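Local coordinates for iron-sulfur cluster assembly scaffold protein NifU (Fervidobacterium islandicum, PDB 6A6F), which binds zinc and probably acts as a scaffold or sulfur-transfer protein in iron-sulfur cluster assembly by the SUF system, at residues A[43-48]-A[53-58]; A[74-79]-A[126-131]. All coordinates share one frame; numbering follows the deposited sequence.

Contact 1 of 2, residues A[43-48]-A[53-58]; sequences LYFLFD and VDVKFE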
loop_
_atom_site.group_PDB
_atom_site.type_symbol
_atom_site.label_atom_id
_atom_site.label_comp_id
_atom_site.label_asym_id
_atom_site.label_seq_id
_atom_site.Cartn_x
_atom_site.Cartn_y
_atom_site.Cartn_z
ATOM N N LEU A 43 -15.031 -3.290 -4.341
ATOM C CA LEU A 43 -15.608 -2.146 -4.979
ATOM C C LEU A 43 -17.065 -1.935 -4.536
ATOM O O LEU A 43 -17.860 -2.865 -4.534
ATOM C CB LEU A 43 -15.547 -2.323 -6.481
ATOM C CG LEU A 43 -14.197 -2.514 -7.127
ATOM C CD1 LEU A 43 -14.398 -2.764 -8.622
ATOM C CD2 LEU A 43 -13.400 -1.251 -6.901
ATOM N N TYR A 44 -17.418 -0.690 -4.251
ATOM C CA TYR A 44 -18.806 -0.284 -3.849
ATOM C C TYR A 44 -19.375 0.625 -4.965
ATOM O O TYR A 44 -18.710 1.558 -5.362
ATOM C CB TYR A 44 -18.793 0.526 -2.524
ATOM C CG TYR A 44 -18.357 -0.302 -1.361
ATOM C CD1 TYR A 44 -17.036 -0.500 -1.113
ATOM C CD2 TYR A 44 -19.288 -0.960 -0.543
ATOM C CE1 TYR A 44 -16.610 -1.285 -0.053
ATOM C CE2 TYR A 44 -18.870 -1.771 0.495
ATOM C CZ TYR A 44 -17.519 -1.919 0.717
ATOM O OH TYR A 44 -17.063 -2.706 1.712
ATOM N N PHE A 45 -20.579 0.345 -5.479
ATOM C CA PHE A 45 -21.161 1.145 -6.556
ATOM C C PHE A 45 -22.500 1.765 -6.164
ATOM O O PHE A 45 -23.296 1.111 -5.478
ATOM C CB PHE A 45 -21.428 0.282 -7.805
ATOM C CG PHE A 45 -20.194 -0.325 -8.416
ATOM C CD1 PHE A 45 -19.688 -1.502 -7.933
ATOM C CD2 PHE A 45 -19.590 0.274 -9.499
ATOM C CE1 PHE A 45 -18.572 -2.079 -8.516
ATOM C CE2 PHE A 45 -18.469 -0.273 -10.079
ATOM C CZ PHE A 45 -17.972 -1.460 -9.589
ATOM N N LEU A 46 -22.735 2.998 -6.635
ATOM C CA LEU A 46 -24.076 3.554 -6.784
ATOM C C LEU A 46 -24.272 3.837 -8.259
ATOM O O LEU A 46 -23.371 4.427 -8.891
ATOM C CB LEU A 46 -24.288 4.893 -6.056
ATOM C CG LEU A 46 -24.250 4.834 -4.525
ATOM C CD1 LEU A 46 -24.228 6.240 -3.930
ATOM C CD2 LEU A 46 -25.442 4.092 -3.946
ATOM N N PHE A 47 -25.486 3.534 -8.735
ATOM C CA PHE A 47 -25.926 3.711 -10.112
ATOM C C PHE A 47 -27.214 4.530 -10.146
ATOM O O PHE A 47 -27.994 4.538 -9.185
ATOM C CB PHE A 47 -26.296 2.356 -10.742
ATOM C CG PHE A 47 -25.214 1.283 -10.657
ATOM C CD1 PHE A 47 -24.006 1.470 -11.220
ATOM C CD2 PHE A 47 -25.481 0.073 -10.079
ATOM C CE1 PHE A 47 -23.009 0.472 -11.178
ATOM C CE2 PHE A 47 -24.520 -0.928 -10.010
ATOM C CZ PHE A 47 -23.273 -0.733 -10.575
ATOM N N ASP A 48 -27.457 5.142 -11.301
ATOM C CA ASP A 48 -28.734 5.747 -11.616
ATOM C C ASP A 48 -29.072 5.188 -12.991
ATOM O O ASP A 48 -28.654 5.718 -14.033
ATOM C CB ASP A 48 -28.634 7.267 -11.651
ATOM C CG ASP A 48 -29.983 7.935 -11.945
ATOM O OD1 ASP A 48 -31.007 7.234 -12.009
ATOM O OD2 ASP A 48 -30.020 9.160 -12.098
ATOM N N VAL A 53 -22.833 6.484 -10.705
ATOM C CA VAL A 53 -22.894 7.733 -9.967
ATOM C C VAL A 53 -21.764 7.866 -8.930
ATOM O O VAL A 53 -21.241 8.936 -8.730
ATOM C CB VAL A 53 -24.238 7.828 -9.214
ATOM C CG1 VAL A 53 -24.291 9.089 -8.386
ATOM C CG2 VAL A 53 -25.384 7.813 -10.197
ATOM N N ASP A 54 -21.454 6.781 -8.242
ATOM C CA ASP A 54 -20.350 6.772 -7.276
ATOM C C ASP A 54 -19.681 5.428 -7.199
ATOM O O ASP A 54 -20.330 4.398 -7.374
ATOM C CB ASP A 54 -20.839 7.197 -5.889
ATOM C CG ASP A 54 -19.703 7.725 -4.990
ATOM O OD1 ASP A 54 -18.474 7.649 -5.338
ATOM O OD2 ASP A 54 -20.052 8.228 -3.912
ATOM N N VAL A 55 -18.376 5.444 -6.948
ATOM C CA VAL A 55 -17.613 4.255 -6.735
ATOM C C VAL A 55 -16.573 4.552 -5.598
ATOM O O VAL A 55 -15.908 5.555 -5.609
ATOM C CB VAL A 55 -16.887 3.790 -8.010
ATOM C CG1 VAL A 55 -16.346 2.404 -7.817
ATOM C CG2 VAL A 55 -17.811 3.759 -9.225
ATOM N N LYS A 56 -16.480 3.646 -4.655
ATOM C CA LYS A 56 -15.448 3.640 -3.647
ATOM C C LYS A 56 -14.819 2.213 -3.564
ATOM O O LYS A 56 -15.383 1.226 -4.044
ATOM C CB LYS A 56 -16.028 4.043 -2.311
ATOM C CG LYS A 56 -16.433 5.481 -2.230
ATOM C CD LYS A 56 -16.624 5.892 -0.755
ATOM C CE LYS A 56 -17.120 7.319 -0.718
ATOM N NZ LYS A 56 -16.206 8.181 -1.498
ATOM N N PHE A 57 -13.641 2.114 -2.962
ATOM C CA PHE A 57 -13.048 0.827 -2.711
ATOM C C PHE A 57 -12.510 0.688 -1.291
ATOM O O PHE A 57 -11.994 1.660 -0.682
ATOM C CB PHE A 57 -11.954 0.548 -3.718
ATOM C CG PHE A 57 -10.668 1.218 -3.430
ATOM C CD1 PHE A 57 -10.485 2.555 -3.731
ATOM C CD2 PHE A 57 -9.637 0.530 -2.835
ATOM C CE1 PHE A 57 -9.290 3.181 -3.403
ATOM C CE2 PHE A 57 -8.439 1.157 -2.529
ATOM C CZ PHE A 57 -8.264 2.468 -2.825
ATOM N N GLU A 58 -12.600 -0.533 -0.811
ATOM C CA GLU A 58 -11.894 -0.937 0.387
ATOM C C GLU A 58 -10.870 -2.016 0.046
ATOM O O GLU A 58 -10.813 -2.517 -1.062
ATOM C CB GLU A 58 -12.884 -1.383 1.484
ATOM C CG GLU A 58 -13.188 -0.278 2.469
ATOM C CD GLU A 58 -11.957 0.146 3.311
ATOM O OE1 GLU A 58 -10.917 -0.576 3.382
ATOM O OE2 GLU A 58 -12.040 1.224 3.918
#
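Val55 lays its two methyl groups alongside the ring of Phe45, Val55 CG2 touching Phe45 CD2 at 3.9 Å and Val55 CG1 sitting over one ring face. Val55 CG1, anti to the backbone N (chi1 -168°), also lies 3.5 Å from Tyr44 O. Cut back to an alanine, Val55 would lose both methyls, and the Phe45 ring would probably be left without its cover on that face and at CD2, with some play to shift. On the side of the sheet that carries Phe45 and Val55, Leu43 CD2 reaches Phe57 CB. On the side of Tyr44 and Lys56, Lys56 O lies in plane at the edge of the Tyr44 ring, and Tyr44 CE1 meets Glu58 CB; ring and carboxylate stand 83° apart.

Segments 43-48 and 53-58 run antiparallel, their axes 164° apart, as the two arms of a beta hairpin. Tyr44 and Lys56 are a hydrogen-bonded pair, Tyr44 N to Lys56 O being 2.8 Å. Leu46 N to Asp54 O follows at 2.9 Å. Val53 and Asp54 both stand opposite Leu46, a classic beta bulge, and Leu46 O accepts from Val53 N (2.8 Å) and Asp54 N (3.1 Å) on one face of its carbonyl plane. Backbone bonds thus fix the register, while Leu43, Phe45, Val55 and Phe57 make one side hydrophobic, where helices 63-76 and 118-135 pack; the opposite side mixes apolar with charged groups.

Contact 2 of 2, residues A[74-79]-A[126-131]; sequences EQIIGK and LPWKTL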
loop_
_atom_site.group_PDB
_atom_site.type_symbol
_atom_site.label_atom_id
_atom_site.label_comp_id
_atom_site.label_asym_id
_atom_site.label_seq_id
_atom_site.Cartn_x
_atom_site.Cartn_y
_atom_site.Cartn_z
ATOM N N GLU A 74 -11.734 7.192 -10.979
ATOM C CA GLU A 74 -11.763 8.574 -11.451
ATOM C C GLU A 74 -12.297 8.630 -12.889
ATOM O O GLU A 74 -12.976 9.579 -13.285
ATOM C CB GLU A 74 -10.355 9.152 -11.355
ATOM C CG GLU A 74 -10.164 10.516 -11.937
ATOM C CD GLU A 74 -8.679 10.857 -11.995
ATOM O OE1 GLU A 74 -8.022 10.456 -13.000
ATOM O OE2 GLU A 74 -8.189 11.469 -11.020
ATOM N N GLN A 75 -11.955 7.636 -13.692
ATOM C CA GLN A 75 -12.356 7.669 -15.075
ATOM C C GLN A 75 -13.791 7.137 -15.295
ATOM O O GLN A 75 -14.429 7.549 -16.256
ATOM C CB GLN A 75 -11.350 6.928 -15.947
ATOM C CG GLN A 75 -9.982 7.606 -16.019
ATOM C CD GLN A 75 -10.086 9.028 -16.545
ATOM O OE1 GLN A 75 -9.681 9.992 -15.890
ATOM N NE2 GLN A 75 -10.720 9.170 -17.671
ATOM N N ILE A 76 -14.288 6.226 -14.460
ATOM C CA ILE A 76 -15.594 5.635 -14.733
ATOM C C ILE A 76 -16.768 6.335 -14.112
ATOM O O ILE A 76 -17.904 6.105 -14.547
ATOM C CB ILE A 76 -15.713 4.144 -14.423
ATOM C CG1 ILE A 76 -15.586 3.821 -12.917
ATOM C CG2 ILE A 76 -14.729 3.349 -15.263
ATOM C CD1 ILE A 76 -15.560 2.330 -12.589
ATOM N N ILE A 77 -16.523 7.168 -13.084
ATOM C CA ILE A 77 -17.614 7.873 -12.451
ATOM C C ILE A 77 -18.254 8.784 -13.478
ATOM O O ILE A 77 -17.579 9.555 -14.116
ATOM C CB ILE A 77 -17.171 8.650 -11.195
ATOM C CG1 ILE A 77 -16.990 7.655 -10.051
ATOM C CG2 ILE A 77 -18.218 9.655 -10.752
ATOM C CD1 ILE A 77 -16.500 8.303 -8.770
ATOM N N GLY A 78 -19.572 8.706 -13.573
ATOM C CA GLY A 78 -20.333 9.515 -14.521
ATOM C C GLY A 78 -20.494 8.868 -15.885
ATOM O O GLY A 78 -21.202 9.391 -16.744
ATOM N N LYS A 79 -19.822 7.761 -16.137
ATOM C CA LYS A 79 -20.013 7.059 -17.406
ATOM C C LYS A 79 -21.142 6.047 -17.244
ATOM O O LYS A 79 -21.568 5.749 -16.117
ATOM C CB LYS A 79 -18.732 6.321 -17.775
ATOM C CG LYS A 79 -17.460 7.182 -17.851
ATOM C CD LYS A 79 -17.321 7.939 -19.159
ATOM C CE LYS A 79 -15.879 8.391 -19.430
ATOM N NZ LYS A 79 -15.464 9.416 -18.428
ATOM N N LEU A 126 -6.488 -6.178 -11.632
ATOM C CA LEU A 126 -7.354 -6.579 -10.551
ATOM C C LEU A 126 -8.643 -5.706 -10.434
ATOM O O LEU A 126 -9.747 -6.240 -10.476
ATOM C CB LEU A 126 -6.595 -6.597 -9.212
ATOM C CG LEU A 126 -7.480 -6.889 -7.988
ATOM C CD1 LEU A 126 -8.113 -8.257 -8.146
ATOM C CD2 LEU A 126 -6.697 -6.803 -6.705
ATOM N N PRO A 127 -8.506 -4.358 -10.298
ATOM C CA PRO A 127 -9.752 -3.567 -10.242
ATOM C C PRO A 127 -10.612 -3.709 -11.468
ATOM O O PRO A 127 -11.822 -3.665 -11.335
ATOM C CB PRO A 127 -9.275 -2.129 -10.122
ATOM C CG PRO A 127 -7.844 -2.201 -10.552
ATOM C CD PRO A 127 -7.333 -3.516 -10.137
ATOM N N TRP A 128 -10.011 -3.804 -12.646
ATOM C CA TRP A 128 -10.780 -3.851 -13.907
ATOM C C TRP A 128 -11.566 -5.175 -14.066
ATOM O O TRP A 128 -12.724 -5.173 -14.483
ATOM C CB TRP A 128 -9.846 -3.646 -15.112
ATOM C CG TRP A 128 -9.360 -2.255 -15.255
ATOM C CD1 TRP A 128 -8.131 -1.794 -14.943
ATOM C CD2 TRP A 128 -10.118 -1.134 -15.692
ATOM N NE1 TRP A 128 -8.067 -0.458 -15.159
ATOM C CE2 TRP A 128 -9.279 -0.026 -15.638
ATOM C CE3 TRP A 128 -11.440 -0.958 -16.094
ATOM C CZ2 TRP A 128 -9.705 1.251 -15.991
ATOM C CZ3 TRP A 128 -11.853 0.316 -16.473
ATOM C CH2 TRP A 128 -10.988 1.390 -16.426
ATOM N N LYS A 129 -10.914 -6.286 -13.719
ATOM C CA LYS A 129 -11.538 -7.599 -13.733
ATOM C C LYS A 129 -12.652 -7.667 -12.693
ATOM O O LYS A 129 -13.693 -8.239 -12.958
ATOM C CB LYS A 129 -10.504 -8.702 -13.447
ATOM C CG LYS A 129 -9.366 -8.857 -14.470
ATOM C CD LYS A 129 -9.819 -8.876 -15.925
ATOM C CE LYS A 129 -10.529 -10.182 -16.272
ATOM N NZ LYS A 129 -11.131 -10.192 -17.658
ATOM N N THR A 130 -12.431 -7.048 -11.534
ATOM C CA THR A 130 -13.455 -6.959 -10.510
ATOM C C THR A 130 -14.620 -6.120 -10.957
ATOM O O THR A 130 -15.768 -6.508 -10.762
ATOM C CB THR A 130 -12.892 -6.435 -9.177
ATOM O OG1 THR A 130 -11.824 -7.294 -8.791
ATOM C CG2 THR A 130 -13.966 -6.454 -8.101
ATOM N N LEU A 131 -14.342 -5.013 -11.631
ATOM C CA LEU A 131 -15.388 -4.217 -12.236
ATOM C C LEU A 131 -16.229 -4.974 -13.286
ATOM O O LEU A 131 -17.466 -4.903 -13.283
ATOM C CB LEU A 131 -14.769 -3.029 -12.905
ATOM C CG LEU A 131 -15.693 -2.103 -13.694
ATOM C CD1 LEU A 131 -16.594 -1.308 -12.803
ATOM C CD2 LEU A 131 -14.879 -1.131 -14.508
#
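Leu126 O is gripped twice by Thr130: OG1 donates to it at 2.9 Å from above the carbonyl plane, and the backbone N at 3.0 Å from the opposite face. The side-chain hydroxyl is thereby satisfied inside its own helix, next to the kink where the N atoms of Pro127 and Trp128 lack a bond to the preceding turn.

Across the interface the contact is wholly apolar and small, burying 120 Å² in all. Ile76 and Leu131 reach toward each other tip to tip, Ile76 CD1 lying 3.8 Å from Leu131 CD1 and 4.0 Å from Leu131 CD2. The Ile76 CG1 branch lies between the backbone N and the carbonyl carbon (chi1 66°), a setting that sends CD1 to Leu131 and turns the other branch, CG2, to the indole. There Ile76 CG2 approaches Trp128 CZ3 obliquely at 4.4 Å, a looser touch than the methyl-to-methyl one.

This is helix-to-helix packing in the core of the NifU-like domain, joining the C-terminal end of helix 63-76 to the middle of helix 118-135. Met87 and Ala84 of helix 81-95 also pack on Ile76, while Met72 and Met88 lie against Trp128.

Helix 63-76 ends in a type II beta turn from Ile76 to Lys79, closed by Lys79 N to Ile76 O at 3.0 Å. Gly78 has a positive phi of 89°, where a side chain would press on the preceding carbonyl O. Lys79 folds back so that NZ meets Gln75 O at 3.0 Å, nearly along the C=O axis.

Overall arrangement
After helix 8-14, strand 28-34 leads into strand 39-48, and contact 1 closes the short hairpin loop between 43-48 and 53-58. The chain then enters helix 63-76, whose end begins contact 2; 126-131 closes that much longer loop after helix 81-95. The two contacts therefore lie in series and neither nest nor cross. In space their centres are 9 Å apart and they touch: Phe45 CE2 meets Leu131 CD1 at 3.5 Å, and Leu43 CD1 meets Thr130 CG2 at 3.8 Å. Helix 118-135 thus packs on the sheet through contact 1 residues and on helix 63-76 through contact 2, tying sheet and helices into one core.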